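PDB 7D0I: autophagy-related protein 9 from Schizosaccharomyces pombe, which scrambles phospholipids between the two membrane leaflets as a homotrimer with a central pore, supplying membrane for growth of the autophagosome. Local coordinates for residues F415-F420 with L621-P626; N348-A352 with Y648-A653; I202-R206 with D275-L279; Q189-Y194 with M282-Y286; Y489-F493 with H588-Q593. The protein carries 1 engineered substitution. All coordinates share one frame; numbering follows the deposited sequence.

In the fold
Interactions 3 and 4 sit together, their centres about 11 Å apart, and both use helix 253-289: residues 275-279 pair with helix 198-223 and residues 282-286 with helix 183-195, so one long helix ties together two consecutive N-terminal helices. Along the chain these two contacts close first, 3 within 4. Interaction 2 then opens at residue 348 and closes last, at 653; interaction 1 lies within that span, and interaction 5 within interaction 1. Centres of 1 and 2 are about 23 Å apart; interaction 5 is remote, about 33 to 45 Å from the others, centre to centre. Interactions 1, 2 and 5 bring C-terminal elements (588-653) back onto the middle of the chain (348-493), tying both into one protomer.

Interaction 1: residues F415-F420 with L621-P626; sequences FIVAGF and LFFTFP
Leu-621 lies against Phe-415 and Gly-419 of helix 412-425, its CB 3.9 Å from Gly-419 CA. Of its two methyls, CD1 reaches toward Ala-418; the Leu-621 and Phe-415 side chains cross at about a right angle, Leu-621 CD2 4.1 Å from Phe-415 CD1. Phe-622 carries its ring across to Gly-419: a chi1 of -79° sets the ring beside its own backbone N, and Gly-419 CA sits over one face in a CH-pi contact, 4.0 Å from the ring centroid. At a rim of the same ring Ile-416 CD1 meets Phe-622 CD1 (3.8 Å), and Phe-420 presents its own CD1 to the edge, the two rings standing at 65°. Further on, Phe-625 sets its CB over a face of the Phe-415 ring, 3.8 Å from the centroid and 14° off the normal, whereas its own ring turns away toward Ile-359 and Ile-361. Pro-626 closes the row, CG 4.2 Å from Phe-415 CB. An alanine in place of Phe-415 would probably leave Phe-625 CB and Leu-621 CD2 facing a gap, with Pro-626 less well covered. Cys-382 of helix 373-382 packs on Phe-415 as well. The whole is an apolar seam between helix 412-425 and the end of helix 603-624, a probable intramembrane helix, with the residues that follow it; the Ala-418 side chain lies about 6 Å from a bound lauryl maltose neopentyl glycol.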
# COMPACT_ATOMS: atom_id res chain seq x y z
N PHE A 415 -46.94 31.83 -8.32
CA PHE A 415 -46.19 32.03 -9.55
C PHE A 415 -46.76 33.20 -10.34
O PHE A 415 -46.00 33.97 -10.94
CB PHE A 415 -46.22 30.75 -10.39
CG PHE A 415 -45.35 29.66 -9.86
CD1 PHE A 415 -44.20 29.95 -9.15
CD2 PHE A 415 -45.67 28.34 -10.08
CE1 PHE A 415 -43.40 28.94 -8.67
CE2 PHE A 415 -44.87 27.33 -9.60
CZ PHE A 415 -43.74 27.63 -8.89
N ILE A 416 -48.08 33.36 -10.35
CA ILE A 416 -48.68 34.44 -11.12
C ILE A 416 -48.35 35.80 -10.50
O ILE A 416 -48.02 36.75 -11.21
CB ILE A 416 -50.20 34.22 -11.24
CG1 ILE A 416 -50.48 32.98 -12.08
CG2 ILE A 416 -50.86 35.44 -11.84
CD1 ILE A 416 -49.85 33.01 -13.44
N VAL A 417 -48.43 35.90 -9.18
CA VAL A 417 -48.12 37.17 -8.52
C VAL A 417 -46.65 37.52 -8.71
O VAL A 417 -46.30 38.69 -8.94
CB VAL A 417 -48.49 37.10 -7.03
CG1 VAL A 417 -48.08 38.37 -6.32
CG2 VAL A 417 -49.97 36.85 -6.87
N ALA A 418 -45.76 36.53 -8.62
CA ALA A 418 -44.35 36.80 -8.83
C ALA A 418 -44.07 37.20 -10.27
O ALA A 418 -43.23 38.06 -10.53
CB ALA A 418 -43.51 35.59 -8.44
N GLY A 419 -44.77 36.59 -11.22
CA GLY A 419 -44.63 37.01 -12.60
C GLY A 419 -45.09 38.44 -12.81
O GLY A 419 -44.48 39.20 -13.57
N PHE A 420 -46.18 38.84 -12.14
CA PHE A 420 -46.63 40.22 -12.26
C PHE A 420 -45.62 41.19 -11.67
O PHE A 420 -45.35 42.24 -12.26
CB PHE A 420 -47.99 40.39 -11.59
CG PHE A 420 -49.15 40.01 -12.46
CD1 PHE A 420 -49.01 39.97 -13.84
CD2 PHE A 420 -50.38 39.69 -11.91
CE1 PHE A 420 -50.07 39.62 -14.64
CE2 PHE A 420 -51.44 39.34 -12.71
CZ PHE A 420 -51.29 39.30 -14.08
N LEU A 621 -42.29 32.21 -15.13
CA LEU A 621 -43.26 32.33 -14.04
C LEU A 621 -44.70 32.40 -14.53
O LEU A 621 -45.61 32.24 -13.72
CB LEU A 621 -42.95 33.56 -13.20
CG LEU A 621 -41.65 33.50 -12.41
CD1 LEU A 621 -41.22 34.88 -12.01
CD2 LEU A 621 -41.82 32.64 -11.19
N PHE A 622 -44.92 32.64 -15.82
CA PHE A 622 -46.27 32.67 -16.35
C PHE A 622 -46.66 31.42 -17.11
O PHE A 622 -47.84 31.05 -17.10
CB PHE A 622 -46.45 33.87 -17.28
CG PHE A 622 -46.67 35.17 -16.57
CD1 PHE A 622 -47.46 35.23 -15.44
CD2 PHE A 622 -46.10 36.33 -17.04
CE1 PHE A 622 -47.66 36.42 -14.79
CE2 PHE A 622 -46.30 37.53 -16.39
CZ PHE A 622 -47.08 37.57 -15.27
N PHE A 623 -45.73 30.75 -17.77
CA PHE A 623 -46.12 29.69 -18.69
C PHE A 623 -45.56 28.32 -18.35
O PHE A 623 -46.27 27.33 -18.49
CB PHE A 623 -45.72 30.08 -20.11
CG PHE A 623 -46.28 31.41 -20.55
CD1 PHE A 623 -45.46 32.51 -20.65
CD2 PHE A 623 -47.63 31.55 -20.82
CE1 PHE A 623 -45.98 33.73 -21.04
CE2 PHE A 623 -48.14 32.76 -21.21
CZ PHE A 623 -47.32 33.85 -21.32
N THR A 624 -44.30 28.23 -17.92
CA THR A 624 -43.73 26.92 -17.64
C THR A 624 -43.83 26.52 -16.18
O THR A 624 -43.93 25.33 -15.88
CB THR A 624 -42.27 26.86 -18.06
OG1 THR A 624 -41.48 27.62 -17.14
CG2 THR A 624 -42.10 27.43 -19.45
N PHE A 625 -43.79 27.48 -15.25
CA PHE A 625 -43.81 27.12 -13.84
C PHE A 625 -45.18 26.68 -13.37
O PHE A 625 -45.26 25.66 -12.66
CB PHE A 625 -43.27 28.28 -12.99
CG PHE A 625 -41.78 28.35 -12.93
CD1 PHE A 625 -41.00 27.42 -13.58
CD2 PHE A 625 -41.16 29.35 -12.22
CE1 PHE A 625 -39.64 27.50 -13.53
CE2 PHE A 625 -39.79 29.43 -12.17
CZ PHE A 625 -39.03 28.50 -12.82
N PRO A 626 -46.28 27.37 -13.68
CA PRO A 626 -47.58 26.87 -13.20
C PRO A 626 -47.90 25.47 -13.66
O PRO A 626 -48.39 24.66 -12.87
CB PRO A 626 -48.57 27.90 -13.77
CG PRO A 626 -47.78 29.13 -13.88
CD PRO A 626 -46.43 28.68 -14.33

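Interaction 2: residues N348-A352 with Y648-A653; sequences NYFIA and YVCSYA
Tyr-349 of helix 345-355 lies across Cys-650 of strand 647-650. From CB, the first torsion (chi1 -79°) turns the ring away from its own carbonyl carbon and over the strand: CD1 is 4.0 Å from Cys-650 SG, and CE1 is 3.8 Å from Cys-650 CB, which stands over the ring face in a CH-pi contact, 15° off the normal. CZ comes next to the backbone, 3.6 Å from Cys-650 N. At the tip, OH lies 3.3 Å from Val-649 O and is hydrogen-bonded to Thr-640 OG1 on the partner strand. The thiol is shared: SG also touches Ala-352 CB at 3.7 Å and accepts a hydrogen bond from Tyr-652 N. On one flank Asn-348 ND2, bonded to Asn-469 OD1, rests on Ala-653 CB; on another, Ala-352 CB meets the Tyr-652 ring. This is a helix packed on the end of an antiparallel beta hairpin, chiefly through the CH-pi contact, with an oblique cysteine sulfur-aromatic contact secondary to it.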
# COMPACT_ATOMS: atom_id res chain seq x y z
N ASN A 348 -30.82 21.72 -0.57
CA ASN A 348 -30.90 20.35 -1.05
C ASN A 348 -32.15 20.13 -1.88
O ASN A 348 -32.11 19.48 -2.93
CB ASN A 348 -30.84 19.37 0.11
CG ASN A 348 -29.47 19.28 0.72
OD1 ASN A 348 -28.48 19.57 0.06
ND2 ASN A 348 -29.40 18.88 1.97
N TYR A 349 -33.28 20.68 -1.44
CA TYR A 349 -34.48 20.60 -2.25
C TYR A 349 -34.31 21.33 -3.57
O TYR A 349 -34.84 20.91 -4.59
CB TYR A 349 -35.68 21.16 -1.49
CG TYR A 349 -36.26 20.22 -0.48
CD1 TYR A 349 -36.98 19.11 -0.87
CD2 TYR A 349 -36.10 20.45 0.87
CE1 TYR A 349 -37.51 18.26 0.05
CE2 TYR A 349 -36.63 19.61 1.80
CZ TYR A 349 -37.33 18.51 1.39
OH TYR A 349 -37.86 17.67 2.32
N PHE A 350 -33.57 22.44 -3.56
CA PHE A 350 -33.33 23.17 -4.80
C PHE A 350 -32.47 22.36 -5.76
O PHE A 350 -32.76 22.28 -6.95
CB PHE A 350 -32.68 24.52 -4.49
CG PHE A 350 -32.68 25.46 -5.65
CD1 PHE A 350 -33.72 26.34 -5.83
CD2 PHE A 350 -31.63 25.48 -6.54
CE1 PHE A 350 -33.71 27.21 -6.88
CE2 PHE A 350 -31.63 26.35 -7.59
CZ PHE A 350 -32.67 27.21 -7.76
N ILE A 351 -31.38 21.78 -5.25
CA ILE A 351 -30.53 20.92 -6.07
C ILE A 351 -31.35 19.79 -6.66
O ILE A 351 -31.17 19.42 -7.83
CB ILE A 351 -29.35 20.39 -5.25
CG1 ILE A 351 -28.49 21.52 -4.74
CG2 ILE A 351 -28.51 19.47 -6.08
CD1 ILE A 351 -27.55 21.09 -3.67
N ALA A 352 -32.26 19.22 -5.88
CA ALA A 352 -33.04 18.08 -6.35
C ALA A 352 -34.14 18.48 -7.31
O ALA A 352 -34.52 17.69 -8.17
CB ALA A 352 -33.63 17.33 -5.17
N TYR A 648 -37.13 16.66 8.72
CA TYR A 648 -37.52 16.25 7.38
C TYR A 648 -36.54 16.86 6.38
O TYR A 648 -36.50 18.08 6.21
CB TYR A 648 -38.94 16.69 7.06
CG TYR A 648 -39.99 15.96 7.84
CD1 TYR A 648 -40.22 14.62 7.62
CD2 TYR A 648 -40.75 16.61 8.79
CE1 TYR A 648 -41.18 13.94 8.33
CE2 TYR A 648 -41.70 15.94 9.51
CZ TYR A 648 -41.92 14.61 9.27
OH TYR A 648 -42.88 13.94 9.99
N VAL A 649 -35.76 16.01 5.73
CA VAL A 649 -34.80 16.44 4.73
C VAL A 649 -35.24 15.87 3.38
O VAL A 649 -36.16 15.07 3.29
CB VAL A 649 -33.38 15.98 5.08
CG1 VAL A 649 -33.06 16.34 6.50
CG2 VAL A 649 -33.25 14.50 4.88
N CYS A 650 -34.58 16.33 2.33
CA CYS A 650 -34.81 15.76 1.02
C CYS A 650 -34.34 14.31 1.02
O CYS A 650 -33.34 13.97 1.66
CB CYS A 650 -34.07 16.55 -0.05
SG CYS A 650 -34.43 16.09 -1.74
N SER A 651 -35.07 13.45 0.31
CA SER A 651 -34.68 12.05 0.25
C SER A 651 -33.48 11.83 -0.65
O SER A 651 -32.89 10.74 -0.61
CB SER A 651 -35.84 11.20 -0.25
OG SER A 651 -35.56 10.68 -1.53
N TYR A 652 -33.10 12.80 -1.47
CA TYR A 652 -31.91 12.66 -2.29
C TYR A 652 -30.66 13.01 -1.52
O TYR A 652 -29.58 12.51 -1.85
CB TYR A 652 -32.01 13.55 -3.52
CG TYR A 652 -33.01 13.11 -4.55
CD1 TYR A 652 -32.71 12.10 -5.44
CD2 TYR A 652 -34.24 13.73 -4.65
CE1 TYR A 652 -33.62 11.71 -6.38
CE2 TYR A 652 -35.15 13.35 -5.60
CZ TYR A 652 -34.83 12.33 -6.46
OH TYR A 652 -35.74 11.94 -7.41
N ALA A 653 -30.77 13.88 -0.53
CA ALA A 653 -29.62 14.27 0.26
C ALA A 653 -29.07 13.10 1.06
O ALA A 653 -27.88 13.10 1.39
CB ALA A 653 -29.99 15.41 1.20

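Interaction 3: residues I202-R206 with D275-L279; sequences IIVHR and DIPRL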
# COMPACT_ATOMS: atom_id res chain seq x y z
N ILE A 202 -18.07 41.94 6.65
CA ILE A 202 -19.45 41.98 6.18
C ILE A 202 -19.91 43.42 6.00
O ILE A 202 -20.51 43.78 4.98
CB ILE A 202 -20.37 41.21 7.14
CG1 ILE A 202 -20.04 39.73 7.12
CG2 ILE A 202 -21.80 41.40 6.74
CD1 ILE A 202 -20.79 38.94 8.14
N ILE A 203 -19.64 44.26 7.00
CA ILE A 203 -20.05 45.66 6.92
C ILE A 203 -19.33 46.37 5.79
O ILE A 203 -19.93 47.16 5.06
CB ILE A 203 -19.80 46.36 8.27
CG1 ILE A 203 -20.73 45.80 9.34
CG2 ILE A 203 -20.03 47.84 8.13
CD1 ILE A 203 -22.18 45.94 9.01
N VAL A 204 -18.03 46.09 5.61
CA VAL A 204 -17.29 46.73 4.54
C VAL A 204 -17.85 46.34 3.18
O VAL A 204 -18.02 47.19 2.29
CB VAL A 204 -15.79 46.39 4.65
CG1 VAL A 204 -15.06 46.85 3.42
CG2 VAL A 204 -15.21 47.05 5.87
N HIS A 205 -18.16 45.06 2.99
CA HIS A 205 -18.69 44.61 1.71
C HIS A 205 -20.06 45.23 1.43
O HIS A 205 -20.32 45.68 0.32
CB HIS A 205 -18.77 43.09 1.67
CG HIS A 205 -17.48 42.44 1.31
ND1 HIS A 205 -16.40 42.41 2.16
CD2 HIS A 205 -17.10 41.77 0.20
CE1 HIS A 205 -15.40 41.76 1.58
NE2 HIS A 205 -15.80 41.36 0.39
N ARG A 206 -20.94 45.24 2.43
CA ARG A 206 -22.25 45.84 2.22
C ARG A 206 -22.13 47.33 1.92
O ARG A 206 -22.85 47.87 1.06
CB ARG A 206 -23.13 45.61 3.44
CG ARG A 206 -23.41 44.15 3.72
CD ARG A 206 -24.35 44.01 4.89
NE ARG A 206 -24.76 42.62 5.08
CZ ARG A 206 -25.61 42.22 6.01
NH1 ARG A 206 -26.15 43.10 6.83
NH2 ARG A 206 -25.92 40.94 6.12
N ASP A 275 -30.18 45.22 9.81
CA ASP A 275 -29.58 43.93 10.07
C ASP A 275 -28.32 44.01 10.92
O ASP A 275 -27.94 43.00 11.52
CB ASP A 275 -29.28 43.21 8.76
CG ASP A 275 -28.85 41.78 8.97
OD1 ASP A 275 -27.67 41.54 9.30
OD2 ASP A 275 -29.70 40.87 8.81
N ILE A 276 -27.68 45.17 11.00
CA ILE A 276 -26.45 45.31 11.80
C ILE A 276 -26.55 44.70 13.20
O ILE A 276 -25.60 44.02 13.63
CB ILE A 276 -26.03 46.78 11.87
CG1 ILE A 276 -25.58 47.27 10.49
CG2 ILE A 276 -24.90 46.97 12.87
CD1 ILE A 276 -25.06 48.68 10.48
N PRO A 277 -27.63 44.90 13.97
CA PRO A 277 -27.65 44.34 15.34
C PRO A 277 -27.56 42.82 15.39
O PRO A 277 -26.94 42.27 16.31
CB PRO A 277 -28.99 44.84 15.89
CG PRO A 277 -29.24 46.08 15.15
CD PRO A 277 -28.76 45.82 13.77
N ARG A 278 -28.19 42.12 14.45
CA ARG A 278 -28.05 40.67 14.40
C ARG A 278 -26.60 40.27 14.16
O ARG A 278 -26.11 39.30 14.75
CB ARG A 278 -28.96 40.10 13.32
CG ARG A 278 -28.87 38.61 13.15
CD ARG A 278 -29.50 38.19 11.84
NE ARG A 278 -28.88 38.84 10.69
CZ ARG A 278 -27.73 38.45 10.15
NH1 ARG A 278 -27.24 39.09 9.10
NH2 ARG A 278 -27.07 37.41 10.65
N LEU A 279 -25.91 41.01 13.30
CA LEU A 279 -24.48 40.79 13.12
C LEU A 279 -23.73 40.98 14.42
O LEU A 279 -22.79 40.23 14.72
CB LEU A 279 -23.93 41.74 12.06
CG LEU A 279 -24.24 41.40 10.62
CD1 LEU A 279 -23.55 42.39 9.71
CD2 LEU A 279 -23.77 40.01 10.34
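Arg-206 extends straight from helix 198-223, CG to NE fully stretched, and gives NH1 to Asp-275 OD1 of helix 253-289 in a salt bridge of 3.3 Å, the N-H to acceptor angle being 159°. The oxygen lies near the guanidinium plane, yet is itself approached from above the carboxylate, 54° out of its plane. Asp-275 has a second partner one turn on: Arg-278, bent at chi3, turns back so that its NE bonds Asp-275 OD2 on the syn side at 2.9 Å. Both carboxylate oxygens are thus engaged, and two arginines gather round one acid, which probably helps keep it ionised. Beside this polar group the seam is apolar. Leu-279 CD1 covers one face of the Arg-206 guanidinium, touching NH1 at 3.9 Å, and meets Ile-202 CG2 at 3.6 Å; Ile-203 CD1 packs between Leu-279 CD1 and Ile-276 CG1. The segments run antiparallel at 156°, their axes 12.1 Å apart. The three-residue salt-bridge network lies at the cytoplasmic end of the first transmembrane helix, with the Arg-206 side chain about 6 Å from bound detergent.

Interaction 4: residues Q189-Y194 with M282-Y286; sequences QVYTYY and MREFY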
# COMPACT_ATOMS: atom_id res chain seq x y z
N GLN A 189 -27.12 31.46 10.21
CA GLN A 189 -26.49 32.74 10.50
C GLN A 189 -25.06 32.57 10.97
O GLN A 189 -24.19 33.36 10.62
CB GLN A 189 -27.31 33.50 11.54
CG GLN A 189 -28.59 34.07 11.01
CD GLN A 189 -29.39 34.75 12.08
OE1 GLN A 189 -28.89 35.00 13.18
NE2 GLN A 189 -30.65 35.05 11.78
N VAL A 190 -24.80 31.54 11.77
CA VAL A 190 -23.42 31.20 12.11
C VAL A 190 -22.61 30.98 10.84
O VAL A 190 -21.49 31.50 10.71
CB VAL A 190 -23.39 29.96 13.02
CG1 VAL A 190 -22.00 29.39 13.07
CG2 VAL A 190 -23.84 30.31 14.40
N TYR A 191 -23.17 30.25 9.88
CA TYR A 191 -22.42 29.94 8.67
C TYR A 191 -22.20 31.18 7.81
O TYR A 191 -21.12 31.37 7.26
CB TYR A 191 -23.13 28.87 7.86
CG TYR A 191 -22.40 28.52 6.61
CD1 TYR A 191 -21.24 27.79 6.65
CD2 TYR A 191 -22.86 28.95 5.38
CE1 TYR A 191 -20.55 27.49 5.51
CE2 TYR A 191 -22.18 28.65 4.24
CZ TYR A 191 -21.03 27.92 4.31
OH TYR A 191 -20.35 27.61 3.18
N THR A 192 -23.21 32.04 7.68
CA THR A 192 -23.02 33.22 6.86
C THR A 192 -22.17 34.27 7.55
O THR A 192 -21.62 35.15 6.88
CB THR A 192 -24.35 33.84 6.46
OG1 THR A 192 -25.02 34.31 7.62
CG2 THR A 192 -25.19 32.82 5.76
N TYR A 193 -22.05 34.22 8.88
CA TYR A 193 -21.06 35.05 9.54
C TYR A 193 -19.67 34.50 9.34
O TYR A 193 -18.71 35.26 9.28
CB TYR A 193 -21.38 35.17 11.03
CG TYR A 193 -20.49 36.14 11.75
CD1 TYR A 193 -20.82 37.48 11.81
CD2 TYR A 193 -19.33 35.73 12.37
CE1 TYR A 193 -20.02 38.38 12.46
CE2 TYR A 193 -18.53 36.62 13.02
CZ TYR A 193 -18.87 37.94 13.07
OH TYR A 193 -18.07 38.84 13.72
N TYR A 194 -19.54 33.18 9.25
CA TYR A 194 -18.24 32.60 8.92
C TYR A 194 -17.81 32.96 7.51
O TYR A 194 -16.70 33.46 7.30
CB TYR A 194 -18.27 31.09 9.09
CG TYR A 194 -17.12 30.42 8.41
CD1 TYR A 194 -15.83 30.63 8.84
CD2 TYR A 194 -17.32 29.58 7.33
CE1 TYR A 194 -14.78 30.03 8.22
CE2 TYR A 194 -16.28 28.98 6.70
CZ TYR A 194 -15.01 29.21 7.15
OH TYR A 194 -13.94 28.60 6.53
N MET A 282 -24.22 37.95 16.60
CA MET A 282 -23.44 36.81 16.14
C MET A 282 -21.95 37.00 16.39
O MET A 282 -21.25 36.04 16.69
CB MET A 282 -23.71 36.55 14.66
CG MET A 282 -23.10 35.28 14.14
SD MET A 282 -23.57 33.83 15.10
CE MET A 282 -25.34 33.87 14.88
N ARG A 283 -21.46 38.23 16.28
CA ARG A 283 -20.06 38.49 16.61
C ARG A 283 -19.78 38.20 18.07
O ARG A 283 -18.73 37.64 18.42
CB ARG A 283 -19.70 39.93 16.27
CG ARG A 283 -18.33 40.34 16.76
CD ARG A 283 -18.05 41.79 16.46
NE ARG A 283 -16.80 42.24 17.06
CZ ARG A 283 -16.69 42.66 18.32
NH1 ARG A 283 -17.76 42.70 19.10
NH2 ARG A 283 -15.52 43.05 18.79
N GLU A 284 -20.70 38.59 18.95
CA GLU A 284 -20.55 38.26 20.37
C GLU A 284 -20.55 36.75 20.57
O GLU A 284 -19.72 36.22 21.32
CB GLU A 284 -21.64 38.92 21.20
CG GLU A 284 -21.49 40.42 21.32
CD GLU A 284 -20.20 40.83 21.99
OE1 GLU A 284 -19.71 40.07 22.86
OE2 GLU A 284 -19.67 41.90 21.66
N PHE A 285 -21.48 36.04 19.92
CA PHE A 285 -21.49 34.59 20.04
C PHE A 285 -20.20 33.97 19.54
O PHE A 285 -19.76 32.94 20.06
CB PHE A 285 -22.68 34.00 19.29
CG PHE A 285 -22.70 32.50 19.28
CD1 PHE A 285 -22.19 31.79 18.21
CD2 PHE A 285 -23.23 31.80 20.34
CE1 PHE A 285 -22.20 30.41 18.21
CE2 PHE A 285 -23.25 30.43 20.34
CZ PHE A 285 -22.74 29.73 19.27
N TYR A 286 -19.57 34.57 18.53
CA TYR A 286 -18.33 34.02 18.01
C TYR A 286 -17.17 34.25 18.97
O TYR A 286 -16.38 33.35 19.24
CB TYR A 286 -18.02 34.62 16.64
CG TYR A 286 -18.35 33.70 15.49
CD1 TYR A 286 -17.36 32.93 14.89
CD2 TYR A 286 -19.64 33.58 15.01
CE1 TYR A 286 -17.66 32.09 13.86
CE2 TYR A 286 -19.94 32.75 13.98
CZ TYR A 286 -18.95 32.00 13.41
OH TYR A 286 -19.26 31.17 12.37
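Tyr-193 and Tyr-286 meet in the tight part of a nearly perpendicular helix crossing (-85°, axes 10.6 Å apart). The two side chains slide past each other in opposite directions, the rings neither stacked nor edge-to-face, with Tyr-193 CD2 over one face of the Tyr-286 ring, 3.4 Å from CD2 of that ring. At its tip Tyr-286 OH donates to Val-190 O at 2.8 Å from above the carbonyl plane. The same oxygen accepts from Tyr-194 N on the opposite face, so a single helical carbonyl serves both its own turn and the neighbouring helix. Met-282 fills the angle beside them: its CG lies 3.6 Å from Tyr-193 CB, chi2 sets SD on Val-190 CG2, also at 3.6 Å, and the bend at chi3 places CE. With chi1 near trans (-173°), Tyr-193 reaches across to helix 253-289, bringing OH against Arg-283 CB; that hydroxyl also has a weak hydrogen bond with Leu-199 N. Toward Phe-285 the contact is loose only with respect to helix 183-195: its CE1 grazes Val-190 while the ring packs on Phe-186 and Trp-177. On the more open side Gln-189 gives little more than CB, 3.9 Å from Met-282 CE, and the Arg-283 guanidinium leads away to a salt bridge with Glu-284. Here helix 183-195, ahead of the first transmembrane helix, crosses the cytoplasmic extension of helix 253-289, a helix-helix crossing packed by Tyr-193, Tyr-286 and Met-282.

Interaction 5: residues Y489-F493 with H588-Q593; sequences YVSQF and HSKAVQ
A type I beta turn, Tyr-489 to Gln-492, closes helix 483-489 and presents Phe-493 and Tyr-489 to the start of helix 591-599. The Phe-493 and Gln-593 side chains pass each other in opposite directions, Gln-593 CG lying over one face of the ring, 4.1 Å from the centroid and 23° off its normal. The terminal amide continues the cover, its plane stacked at only 19° to the ring. Gln-593 gets there by pointing CG opposite its own backbone N (chi1 -168°) and bending at chi2. Toward another rim Lys-590 lays the aliphatic part of its chain alongside, CD 3.6 Å from Phe-493 CD1, while Phe-493 CE1 looks toward the carbonyl oxygens of His-588 and Ser-589. These residues form the lead-in to the helix, where Ser-589 OG takes a weak capping bond from Ala-591 N. A serine in place of Phe-493 would probably leave the Gln-593 amide without its stacking partner, free to turn, and Lys-590 CD uncovered. Tyr-489 meets the same glutamine from a second direction: its OH lies 3.4 Å from Gln-593 CB and 3.8 Å from Val-592 CG1. The Tyr-489 ring also meets Phe-596 edge-to-face and packs on Leu-569 and Val-572 of helix 565-576. Thr-299 of a neighbouring subunit packs on Phe-493, and Asp-296 of that subunit takes a weak hydrogen bond with His-588 ND1.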
# COMPACT_ATOMS: atom_id res chain seq x y z
N TYR A 489 -8.34 21.50 -20.66
CA TYR A 489 -9.13 20.56 -21.45
C TYR A 489 -9.63 21.19 -22.74
O TYR A 489 -9.55 20.58 -23.81
CB TYR A 489 -10.31 20.04 -20.64
CG TYR A 489 -11.34 19.34 -21.49
CD1 TYR A 489 -11.10 18.09 -22.01
CD2 TYR A 489 -12.55 19.93 -21.77
CE1 TYR A 489 -12.02 17.45 -22.78
CE2 TYR A 489 -13.48 19.30 -22.55
CZ TYR A 489 -13.21 18.06 -23.05
OH TYR A 489 -14.13 17.42 -23.83
N VAL A 490 -10.16 22.40 -22.67
CA VAL A 490 -10.81 22.97 -23.85
C VAL A 490 -9.79 23.30 -24.94
O VAL A 490 -10.17 23.69 -26.05
CB VAL A 490 -11.63 24.21 -23.50
CG1 VAL A 490 -12.78 23.84 -22.61
CG2 VAL A 490 -10.76 25.25 -22.86
N SER A 491 -8.51 23.14 -24.65
CA SER A 491 -7.47 23.44 -25.62
C SER A 491 -6.91 22.20 -26.30
O SER A 491 -6.07 22.34 -27.20
CB SER A 491 -6.33 24.21 -24.95
OG SER A 491 -5.55 23.34 -24.15
N GLN A 492 -7.34 21.01 -25.91
CA GLN A 492 -6.81 19.78 -26.47
C GLN A 492 -7.45 19.41 -27.80
O GLN A 492 -7.28 18.27 -28.24
CB GLN A 492 -7.02 18.63 -25.49
CG GLN A 492 -6.45 18.87 -24.12
CD GLN A 492 -4.97 19.01 -24.13
OE1 GLN A 492 -4.25 18.02 -24.01
NE2 GLN A 492 -4.48 20.23 -24.26
N PHE A 493 -8.16 20.33 -28.44
CA PHE A 493 -8.87 20.04 -29.69
C PHE A 493 -8.44 21.03 -30.76
O PHE A 493 -9.21 21.91 -31.16
CB PHE A 493 -10.38 20.10 -29.48
CG PHE A 493 -10.89 19.03 -28.57
CD1 PHE A 493 -11.48 17.90 -29.09
CD2 PHE A 493 -10.78 19.15 -27.21
CE1 PHE A 493 -11.94 16.92 -28.26
CE2 PHE A 493 -11.24 18.17 -26.38
CZ PHE A 493 -11.82 17.06 -26.91
N HIS A 588 -13.03 11.08 -25.35
CA HIS A 588 -12.17 11.71 -26.34
C HIS A 588 -12.95 12.52 -27.35
O HIS A 588 -12.35 13.17 -28.20
CB HIS A 588 -11.38 10.64 -27.08
CG HIS A 588 -12.25 9.56 -27.65
ND1 HIS A 588 -13.15 9.79 -28.67
CD2 HIS A 588 -12.39 8.26 -27.31
CE1 HIS A 588 -13.79 8.67 -28.95
NE2 HIS A 588 -13.34 7.72 -28.14
N SER A 589 -14.28 12.51 -27.26
CA SER A 589 -15.10 12.95 -28.37
C SER A 589 -15.07 14.46 -28.50
O SER A 589 -14.57 15.19 -27.64
CB SER A 589 -16.54 12.46 -28.18
OG SER A 589 -17.29 12.61 -29.37
N LYS A 590 -15.61 14.93 -29.62
CA LYS A 590 -15.82 16.35 -29.84
C LYS A 590 -17.20 16.79 -29.39
O LYS A 590 -17.37 17.95 -28.99
CB LYS A 590 -15.64 16.68 -31.33
CG LYS A 590 -15.61 18.15 -31.64
CD LYS A 590 -14.38 18.81 -31.08
CE LYS A 590 -14.33 20.27 -31.47
NZ LYS A 590 -14.58 20.43 -32.92
N ALA A 591 -18.18 15.89 -29.43
CA ALA A 591 -19.50 16.22 -28.90
C ALA A 591 -19.45 16.44 -27.40
O ALA A 591 -20.14 17.32 -26.87
CB ALA A 591 -20.49 15.10 -29.24
N VAL A 592 -18.65 15.64 -26.69
CA VAL A 592 -18.45 15.86 -25.26
C VAL A 592 -17.86 17.24 -25.01
O VAL A 592 -18.24 17.93 -24.06
CB VAL A 592 -17.57 14.75 -24.67
CG1 VAL A 592 -17.10 15.14 -23.31
CG2 VAL A 592 -18.35 13.48 -24.61
N GLN A 593 -16.95 17.67 -25.87
CA GLN A 593 -16.37 18.99 -25.70
C GLN A 593 -17.38 20.09 -26.01
O GLN A 593 -17.38 21.13 -25.36
CB GLN A 593 -15.13 19.16 -26.57
CG GLN A 593 -14.32 20.37 -26.23
CD GLN A 593 -14.16 21.30 -27.40
OE1 GLN A 593 -14.76 21.10 -28.45
NE2 GLN A 593 -13.35 22.33 -27.22